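Local coordinates for 4-oxalmesaconate hydratase (Pseudomonas putida, PDB 5CGZ), which catalyses the zinc-dependent hydration of 4-carboxy-2-hydroxymuconate, the enol form of oxalomesaconate, in the third step of gallate degradation, at residues S8-S11 with A12-V15; G19-I22 with A23-E27; D61-R64 with E65-M68. All coordinates share one frame; numbering follows the deposited sequence. Where two conformers were deposited one is given.

Interactions 1 and 2 share helix 13-27, the first at its start and the second near its end, and Phe14 CD2 packs on Ile22 CD1 at 3.7 Å. Interaction 3 belongs to helix 56-74, which meets interaction 1 where Ser11 and Phe14 touch Arg63 and Ala67. Chemistry follows place. The wholly buried turn of 8-15 carries two zinc ligands; the mostly buried turn of 19-27 is main-chain bonding plus one histidine on a carbonyl; the partly exposed turn of 61-68 bears salt bridges and a water. Interactions 2 and 3 do not touch, their nearest atoms lying about 9 Å apart.

Interaction 1: S8-S11 with A12-V15; sequences SAHS and ADFV. With ZN (zinc ion), chain C.
His10 and Asp13 form a metal-binding turn, buried where strand 3-8 hands over to helix 13-27 at the carboxyl edge of the parallel part of the sheet. The imidazole and the carboxylate lie side by side, pointing the same way, with their planes 43° apart. Zinc sits between them, 2.1 Å from His10 ND1 and 2.0 Å from Asp13 OD1; these two atoms are neighbours because they share the metal, not through a hydrogen bond. Glu44, His123 and a water complete the zinc site. Both side chains have CG anti to the carbonyl carbon (chi1 -47° for His10, -80° for Asp13), which brings ND1 and OD1 to the same ion.

Bonds within the turn hold this pair in place, from a main-chain N-H and from a serine hydroxyl. Asp13 N donates to His10 O at 3.1 Å, from well above the carbonyl plane, while Ser8 OG donates to the same His10 O at 2.5 Å from the opposite face. Ser8 OG in turn receives a weak bond from Phe14 N, and OD1 of Asp13 a weak one from His10 N. Phe14 CE1 comes to 3.0 Å from Ser11 O at an oblique angle to the ring, and Val15 CG2 lies over one ring face, toward its rim.

Second-shell partners are placed to orient the ligands: Asp122 accepts from His10 NE2, and Arg17 forms a salt bridge with Asp13 OD2. Ser11 OG is hydrogen-bonded to Phe39 O, fastening the turn to the next loop. A histidine and an aspartate three positions apart, as in the MshB deacetylase family, thus rest on a carbonyl gripped from both faces. The Asp122 contact would be expected to make the imidazole more electron-rich toward zinc, and the arginine to temper the carboxylate's negative charge.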
ATOM      1  N   SER A   8     -22.579   1.240 -15.742  1.00 29.31           N
ATOM      2  CA  SER A   8     -21.612   1.496 -16.800  1.00 32.12           C
ATOM      3  C   SER A   8     -21.442   3.007 -17.009  1.00 34.54           C
ATOM      4  O   SER A   8     -22.431   3.705 -17.233  1.00 36.41           O
ATOM      5  CB  SER A   8     -22.103   0.804 -18.081  1.00 31.47           C
ATOM      6  OG  SER A   8     -21.190   0.913 -19.145  1.00 34.92           O
ATOM      7  N   ALA A   9     -20.219   3.531 -16.917  1.00 31.54           N
ATOM      8  CA  ALA A   9     -20.031   4.982 -17.078  1.00 33.30           C
ATOM      9  C   ALA A   9     -20.429   5.447 -18.483  1.00 33.91           C
ATOM     10  O   ALA A   9     -21.124   6.451 -18.659  1.00 33.95           O
ATOM     11  CB  ALA A   9     -18.591   5.380 -16.796  1.00 30.01           C
ATOM     12  N   HIS A  10     -19.964   4.701 -19.474  1.00 32.14           N
ATOM     13  CA  HIS A  10     -20.241   4.975 -20.873  1.00 35.61           C
ATOM     14  C   HIS A  10     -20.944   3.752 -21.436  1.00 40.39           C
ATOM     15  O   HIS A  10     -20.751   2.648 -20.934  1.00 39.16           O
ATOM     16  CB  HIS A  10     -18.941   5.273 -21.616  1.00 28.85           C
ATOM     17  CG  HIS A  10     -18.055   6.242 -20.893  1.00 37.65           C
ATOM     18  ND1 HIS A  10     -16.844   5.878 -20.336  1.00 31.78           N
ATOM     19  CD2 HIS A  10     -18.221   7.555 -20.603  1.00 30.80           C
ATOM     20  CE1 HIS A  10     -16.294   6.931 -19.756  1.00 33.05           C
ATOM     21  NE2 HIS A  10     -17.111   7.962 -19.900  1.00 32.46           N
ATOM     22  N   SER A  11     -21.738   3.936 -22.482  1.00 34.68           N
ATOM     23  CA  SER A  11     -22.610   2.864 -22.959  1.00 37.72           C
ATOM     24  C   SER A  11     -21.867   1.589 -23.386  1.00 36.12           C
ATOM     25  O   SER A  11     -22.399   0.503 -23.219  1.00 38.15           O
ATOM     26  CB  SER A  11     -23.491   3.373 -24.114  1.00 37.00           C
ATOM     27  OG  SER A  11     -22.719   3.920 -25.172  1.00 41.63           O
ATOM     28  N   ALA A  12     -20.640   1.697 -23.898  1.00 33.02           N
ATOM     29  CA  ALA A  12     -19.930   0.502 -24.377  1.00 38.51           C
ATOM     30  C   ALA A  12     -19.270  -0.328 -23.265  1.00 39.30           C
ATOM     31  O   ALA A  12     -18.978  -1.517 -23.440  1.00 35.01           O
ATOM     32  CB  ALA A  12     -18.878   0.896 -25.411  1.00 38.38           C
ATOM     33  N   ASP A  13     -19.040   0.292 -22.119  1.00 34.88           N
ATOM     34  CA  ASP A  13     -18.262  -0.357 -21.075  1.00 33.52           C
ATOM     35  C   ASP A  13     -18.832  -1.689 -20.600  1.00 36.11           C
ATOM     36  O   ASP A  13     -18.074  -2.629 -20.382  1.00 33.90           O
ATOM     37  CB  ASP A  13     -18.100   0.594 -19.894  1.00 30.26           C
ATOM     38  CG  ASP A  13     -17.012   1.617 -20.139  1.00 35.41           C
ATOM     39  OD1 ASP A  13     -17.293   2.831 -20.071  1.00 34.13           O
ATOM     40  OD2 ASP A  13     -15.866   1.190 -20.400  1.00 43.03           O
ATOM     41  N   PHE A  14     -20.149  -1.793 -20.444  1.00 31.62           N
ATOM     42  CA  PHE A  14     -20.694  -3.037 -19.918  1.00 34.60           C
ATOM     43  C   PHE A  14     -20.473  -4.173 -20.913  1.00 32.93           C
ATOM     44  O   PHE A  14     -20.430  -5.335 -20.521  1.00 34.60           O
ATOM     45  CB  PHE A  14     -22.192  -2.903 -19.554  1.00 32.51           C
ATOM     46  CG  PHE A  14     -23.130  -2.871 -20.742  1.00 32.98           C
ATOM     47  CD1 PHE A  14     -23.469  -1.667 -21.348  1.00 32.94           C
ATOM     48  CD2 PHE A  14     -23.710  -4.040 -21.217  1.00 30.61           C
ATOM     49  CE1 PHE A  14     -24.353  -1.633 -22.433  1.00 35.75           C
ATOM     50  CE2 PHE A  14     -24.594  -4.020 -22.303  1.00 35.94           C
ATOM     51  CZ  PHE A  14     -24.916  -2.813 -22.913  1.00 33.09           C
ATOM     52  N   VAL A  15     -20.304  -3.841 -22.191  1.00 34.31           N
ATOM     53  CA  VAL A  15     -20.088  -4.878 -23.197  1.00 33.58           C
ATOM     54  C   VAL A  15     -18.663  -5.435 -23.100  1.00 35.29           C
ATOM     55  O   VAL A  15     -18.483  -6.640 -22.985  1.00 35.25           O
ATOM     56  CB  VAL A  15     -20.362  -4.355 -24.636  1.00 37.45           C
ATOM     57  CG1 VAL A  15     -20.041  -5.431 -25.673  1.00 34.08           C
ATOM     58  CG2 VAL A  15     -21.815  -3.915 -24.768  1.00 35.65           C
TER
HETATM   59 ZN    ZN C 301     -15.802   4.104 -20.446  1.00 35.03          ZN
HETATM   60  O   HOH W   1     -14.164   3.012 -21.973  1.00 47.84           O

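Interaction 2: G19-I22 with A23-E27; sequences GGAI and ALHAE
His25 has its CG anti to its own carbonyl carbon (chi1 -72°), and a chi2 of 83° turns ND1 back along the helix to Ala21 O. That bond is 2.8 Å long, with an N-H...O angle of 160°, and the oxygen lies in the ring plane, at the imidazole edge. His25 N also donates to Ala21 O, at 3.1 Å, so one carbonyl takes both the main-chain and the side-chain N-H of the same residue. Ala23 N to Gly19 O, at 3.0 Å, is an almost straight bond of the same i to i+4 pattern, which Leu24 and Ala26 continue.

This is the later part of helix 13-27, the crossover of the beta-alpha-beta unit between strands 3-8 and 31-36, and Ile22 packs on Met32 and Val34 of the second strand. The chain is kinked here: the N atoms of Gly20 and Ala21 lack bonds to the preceding turn and instead donate to Glu226. An alanine in place of His25 would probably strip Ala21 O of its second donor and leave Leu239 N of a neighbouring subunit without the NE2 that it meets.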
ATOM      1  N   GLY A  19     -19.913  -8.268 -20.259  1.00 30.87           N
ATOM      2  CA  GLY A  19     -20.761  -9.035 -21.157  1.00 33.21           C
ATOM      3  C   GLY A  19     -20.908 -10.486 -20.727  1.00 35.63           C
ATOM      4  O   GLY A  19     -22.017 -11.027 -20.686  1.00 35.44           O
ATOM      5  N   GLY A  20     -19.787 -11.115 -20.389  1.00 32.51           N
ATOM      6  CA  GLY A  20     -19.806 -12.489 -19.910  1.00 28.00           C
ATOM      7  C   GLY A  20     -20.632 -12.646 -18.646  1.00 32.02           C
ATOM      8  O   GLY A  20     -21.485 -13.526 -18.563  1.00 33.89           O
ATOM      9  N   ALA A  21     -20.377 -11.796 -17.653  1.00 30.81           N
ATOM     10  CA  ALA A  21     -21.074 -11.892 -16.381  1.00 32.11           C
ATOM     11  C   ALA A  21     -22.585 -11.723 -16.583  1.00 28.86           C
ATOM     12  O   ALA A  21     -23.390 -12.392 -15.933  1.00 30.14           O
ATOM     13  CB  ALA A  21     -20.537 -10.845 -15.392  1.00 26.82           C
ATOM     14  N   ILE A  22     -22.961 -10.821 -17.479  1.00 27.06           N
ATOM     15  CA  ILE A  22     -24.375 -10.571 -17.755  1.00 34.04           C
ATOM     16  C   ILE A  22     -25.041 -11.805 -18.384  1.00 34.53           C
ATOM     17  O   ILE A  22     -26.059 -12.299 -17.882  1.00 32.23           O
ATOM     18  CB  ILE A  22     -24.555  -9.331 -18.670  1.00 32.41           C
ATOM     19  CG1 ILE A  22     -24.130  -8.061 -17.913  1.00 30.57           C
ATOM     20  CG2 ILE A  22     -26.009  -9.217 -19.139  1.00 32.90           C
ATOM     21  CD1 ILE A  22     -24.027  -6.811 -18.767  1.00 29.35           C
ATOM     22  N   ALA A  23     -24.446 -12.312 -19.464  1.00 32.52           N
ATOM     23  CA  ALA A  23     -24.990 -13.471 -20.168  1.00 30.97           C
ATOM     24  C   ALA A  23     -25.024 -14.699 -19.269  1.00 35.76           C
ATOM     25  O   ALA A  23     -25.986 -15.472 -19.302  1.00 35.66           O
ATOM     26  CB  ALA A  23     -24.177 -13.761 -21.433  1.00 29.33           C
ATOM     27  N   LEU A  24     -23.981 -14.879 -18.461  1.00 30.87           N
ATOM     28  CA  LEU A  24     -23.888 -16.058 -17.606  1.00 31.02           C
ATOM     29  C   LEU A  24     -25.001 -16.058 -16.552  1.00 37.74           C
ATOM     30  O   LEU A  24     -25.687 -17.068 -16.356  1.00 33.72           O
ATOM     31  CB  LEU A  24     -22.509 -16.146 -16.928  1.00 27.47           C
ATOM     32  CG  LEU A  24     -22.223 -17.450 -16.172  1.00 35.61           C
ATOM     33  CD1 LEU A  24     -22.106 -18.629 -17.133  1.00 29.44           C
ATOM     34  CD2 LEU A  24     -20.974 -17.349 -15.292  1.00 31.75           C
ATOM     35  N   HIS A  25     -25.187 -14.938 -15.864  1.00 30.64           N
ATOM     36  CA  HIS A  25     -26.194 -14.909 -14.807  1.00 35.37           C
ATOM     37  C   HIS A  25     -27.624 -14.889 -15.376  1.00 33.12           C
ATOM     38  O   HIS A  25     -28.545 -15.422 -14.755  1.00 35.01           O
ATOM     39  CB  HIS A  25     -25.955 -13.721 -13.865  1.00 32.70           C
ATOM     40  CG  HIS A  25     -24.751 -13.894 -12.983  1.00 31.68           C
ATOM     41  ND1 HIS A  25     -23.473 -13.596 -13.405  1.00 32.00           N
ATOM     42  CD2 HIS A  25     -24.632 -14.374 -11.721  1.00 29.41           C
ATOM     43  CE1 HIS A  25     -22.616 -13.866 -12.432  1.00 32.82           C
ATOM     44  NE2 HIS A  25     -23.294 -14.338 -11.400  1.00 34.78           N
ATOM     45  N   ALA A  26     -27.811 -14.290 -16.547  1.00 31.30           N
ATOM     46  CA  ALA A  26     -29.112 -14.343 -17.210  1.00 34.12           C
ATOM     47  C   ALA A  26     -29.540 -15.808 -17.415  1.00 39.37           C
ATOM     48  O   ALA A  26     -30.702 -16.168 -17.187  1.00 38.51           O
ATOM     49  CB  ALA A  26     -29.070 -13.598 -18.545  1.00 31.44           C
ATOM     50  N   GLU A  27     -28.593 -16.658 -17.808  1.00 33.45           N
ATOM     51  CA  GLU A  27     -28.893 -18.073 -18.025  1.00 34.36           C
ATOM     52  C   GLU A  27     -29.150 -18.794 -16.710  1.00 41.57           C
ATOM     53  O   GLU A  27     -29.738 -19.881 -16.693  1.00 43.36           O
ATOM     54  CB  GLU A  27     -27.762 -18.753 -18.802  1.00 33.32           C
ATOM     55  CG  GLU A  27     -27.631 -18.220 -20.219  1.00 33.73           C
ATOM     56  CD  GLU A  27     -26.688 -19.043 -21.085  1.00 37.69           C
ATOM     57  OE1 GLU A  27     -26.083 -20.009 -20.573  1.00 39.73           O
ATOM     58  OE2 GLU A  27     -26.562 -18.728 -22.288  1.00 38.38           O
TER

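Interaction 3: D61-R64 with E65-M68; sequences DARR and EEAM
Arg63 and Glu66 carry the principal ionic contact, a salt bridge three residues apart on one helix. The two side chains run alongside each other in the same direction, guanidinium and carboxylate planes 38° apart. Arg63 approaches side-on: NE donates to Glu66 OE1 at 3.0 Å and NH2 to the same OE1 at 3.1 Å, both with the oxygen close to the guanidinium plane. The grip is thus on one oxygen, met from one face of the carboxylate, with NE 45° out of its plane; only a weak bond ties NH2 to Glu66 OE2. Bends at chi2 (-78°) and chi3 bring the end of the arginine, whose CB points away, round to a glutamate that is extended beyond CG.

A second salt bridge joins Arg64 to Asp61. Arg64 NH1 lies 2.7 Å from Asp61 OD1, using the anti lone pair of that oxygen, almost in the guanidinium plane. Water 2 adds weak bonds to Arg64 NH1 and Asp61 O; its onward link to Glu65 OE2 is doubtful, because that side chain adopts two conformers and the bond belongs to one of them.

Beneath these, the main chain follows the regular i to i+4 ladder of an alpha-helix, from Glu65 N on Asp61 O to Met68 N on Arg64 O. Apolar contact is slight: Met68 CE rests 4.1 Å from Arg64 CG as the two side chains run together.

Helix 56-74 lies against several elements at this point. Arg63 NH1 bonds Ser45 OG, and its chain packs on Leu48 of helix 46-50 and on Ser11 of the zinc-binding turn. Further round the helix, Arg64, Ala67 and Met68 lean on Phe80 of strand 76-80, the outermost strand on that side of the sheet within the chain.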
ATOM      1  N   ASP A  61     -27.264   8.683 -30.523  1.00 42.82           N
ATOM      2  CA  ASP A  61     -28.194   7.780 -31.203  1.00 44.36           C
ATOM      3  C   ASP A  61     -27.488   6.503 -31.621  1.00 40.02           C
ATOM      4  O   ASP A  61     -28.000   5.404 -31.408  1.00 41.81           O
ATOM      5  CB  ASP A  61     -28.831   8.442 -32.435  1.00 46.76           C
ATOM      6  CG  ASP A  61     -29.857   9.499 -32.070  1.00 52.53           C
ATOM      7  OD1 ASP A  61     -30.363   9.483 -30.922  1.00 57.88           O
ATOM      8  OD2 ASP A  61     -30.160  10.346 -32.939  1.00 62.71           O
ATOM      9  N   ALA A  62     -26.313   6.648 -32.228  1.00 36.91           N
ATOM     10  CA  ALA A  62     -25.555   5.481 -32.662  1.00 37.31           C
ATOM     11  C   ALA A  62     -25.162   4.611 -31.454  1.00 42.48           C
ATOM     12  O   ALA A  62     -25.337   3.388 -31.468  1.00 45.05           O
ATOM     13  CB  ALA A  62     -24.324   5.915 -33.452  1.00 34.37           C
ATOM     14  N   ARG A  63     -24.654   5.245 -30.400  1.00 40.03           N
ATOM     15  CA  ARG A  63     -24.258   4.517 -29.191  1.00 38.72           C
ATOM     16  C   ARG A  63     -25.449   3.810 -28.531  1.00 37.58           C
ATOM     17  O   ARG A  63     -25.329   2.667 -28.084  1.00 36.16           O
ATOM     18  CB  ARG A  63     -23.606   5.468 -28.186  1.00 35.99           C
ATOM     19  CG  ARG A  63     -22.284   6.069 -28.638  1.00 41.44           C
ATOM     20  CD  ARG A  63     -21.138   5.086 -28.493  1.00 42.07           C
ATOM     21  NE  ARG A  63     -20.920   4.274 -29.688  1.00 44.39           N
ATOM     22  CZ  ARG A  63     -20.061   4.584 -30.659  1.00 48.11           C
ATOM     23  NH1 ARG A  63     -19.340   5.698 -30.592  1.00 44.91           N
ATOM     24  NH2 ARG A  63     -19.926   3.778 -31.703  1.00 45.33           N
ATOM     25  N   ARG A  64     -26.591   4.497 -28.465  1.00 35.52           N
ATOM     26  CA  ARG A  64     -27.802   3.933 -27.866  1.00 35.53           C
ATOM     27  C   ARG A  64     -28.233   2.663 -28.599  1.00 40.47           C
ATOM     28  O   ARG A  64     -28.578   1.654 -27.975  1.00 37.91           O
ATOM     29  CB  ARG A  64     -28.945   4.963 -27.872  1.00 35.94           C
ATOM     30  CG  ARG A  64     -30.212   4.537 -27.104  1.00 36.86           C
ATOM     31  CD  ARG A  64     -31.383   5.550 -27.279  1.00 37.86           C
ATOM     32  NE  ARG A  64     -31.108   6.886 -26.735  1.00 54.99           N
ATOM     33  CZ  ARG A  64     -30.854   7.980 -27.466  1.00 63.98           C
ATOM     34  NH1 ARG A  64     -30.837   7.914 -28.792  1.00 65.08           N
ATOM     35  NH2 ARG A  64     -30.619   9.149 -26.875  1.00 56.28           N
ATOM     36  N   GLU A  65     -28.204   2.702 -29.926  0.52 39.23           N
ATOM     37  CA  GLU A  65     -28.660   1.561 -30.708  0.52 43.22           C
ATOM     38  C   GLU A  65     -27.722   0.370 -30.526  0.52 39.55           C
ATOM     39  O   GLU A  65     -28.168  -0.773 -30.435  0.52 38.63           O
ATOM     40  CB  GLU A  65     -28.777   1.930 -32.188  0.52 42.91           C
ATOM     41  CG  GLU A  65     -29.910   1.212 -32.913  0.52 54.65           C
ATOM     42  CD  GLU A  65     -31.287   1.577 -32.365  0.52 53.83           C
ATOM     43  OE1 GLU A  65     -32.216   0.752 -32.495  0.52 55.07           O
ATOM     44  OE2 GLU A  65     -31.440   2.685 -31.807  0.52 56.26           O
ATOM     45  N   GLU A  66     -26.421   0.641 -30.467  1.00 39.68           N
ATOM     46  CA  GLU A  66     -25.443  -0.412 -30.220  1.00 38.69           C
ATOM     47  C   GLU A  66     -25.666  -1.078 -28.868  1.00 35.77           C
ATOM     48  O   GLU A  66     -25.668  -2.304 -28.768  1.00 35.27           O
ATOM     49  CB  GLU A  66     -24.027   0.150 -30.291  1.00 42.39           C
ATOM     50  CG  GLU A  66     -23.602   0.545 -31.690  1.00 40.69           C
ATOM     51  CD  GLU A  66     -22.210   1.144 -31.716  1.00 54.29           C
ATOM     52  OE1 GLU A  66     -21.692   1.493 -30.628  1.00 49.64           O
ATOM     53  OE2 GLU A  66     -21.641   1.260 -32.827  1.00 62.19           O
ATOM     54  N   ALA A  67     -25.873  -0.261 -27.837  1.00 32.50           N
ATOM     55  CA  ALA A  67     -26.045  -0.771 -26.481  1.00 34.63           C
ATOM     56  C   ALA A  67     -27.304  -1.621 -26.375  1.00 41.17           C
ATOM     57  O   ALA A  67     -27.299  -2.694 -25.760  1.00 37.10           O
ATOM     58  CB  ALA A  67     -26.092   0.374 -25.482  1.00 29.88           C
ATOM     59  N   MET A  68     -28.386  -1.149 -26.990  1.00 37.77           N
ATOM     60  CA  MET A  68     -29.636  -1.902 -26.977  1.00 37.57           C
ATOM     61  C   MET A  68     -29.488  -3.229 -27.707  1.00 34.80           C
ATOM     62  O   MET A  68     -30.019  -4.241 -27.258  1.00 35.67           O
ATOM     63  CB  MET A  68     -30.761  -1.084 -27.592  1.00 38.66           C
ATOM     64  CG  MET A  68     -31.319  -0.041 -26.642  1.00 46.54           C
ATOM     65  SD  MET A  68     -32.432   1.084 -27.500  1.00 55.63           S
ATOM     66  CE  MET A  68     -33.187   1.925 -26.103  1.00 70.01           C
TER
HETATM   67  O   HOH W   2     -31.323   5.423 -30.913  1.00 58.54           O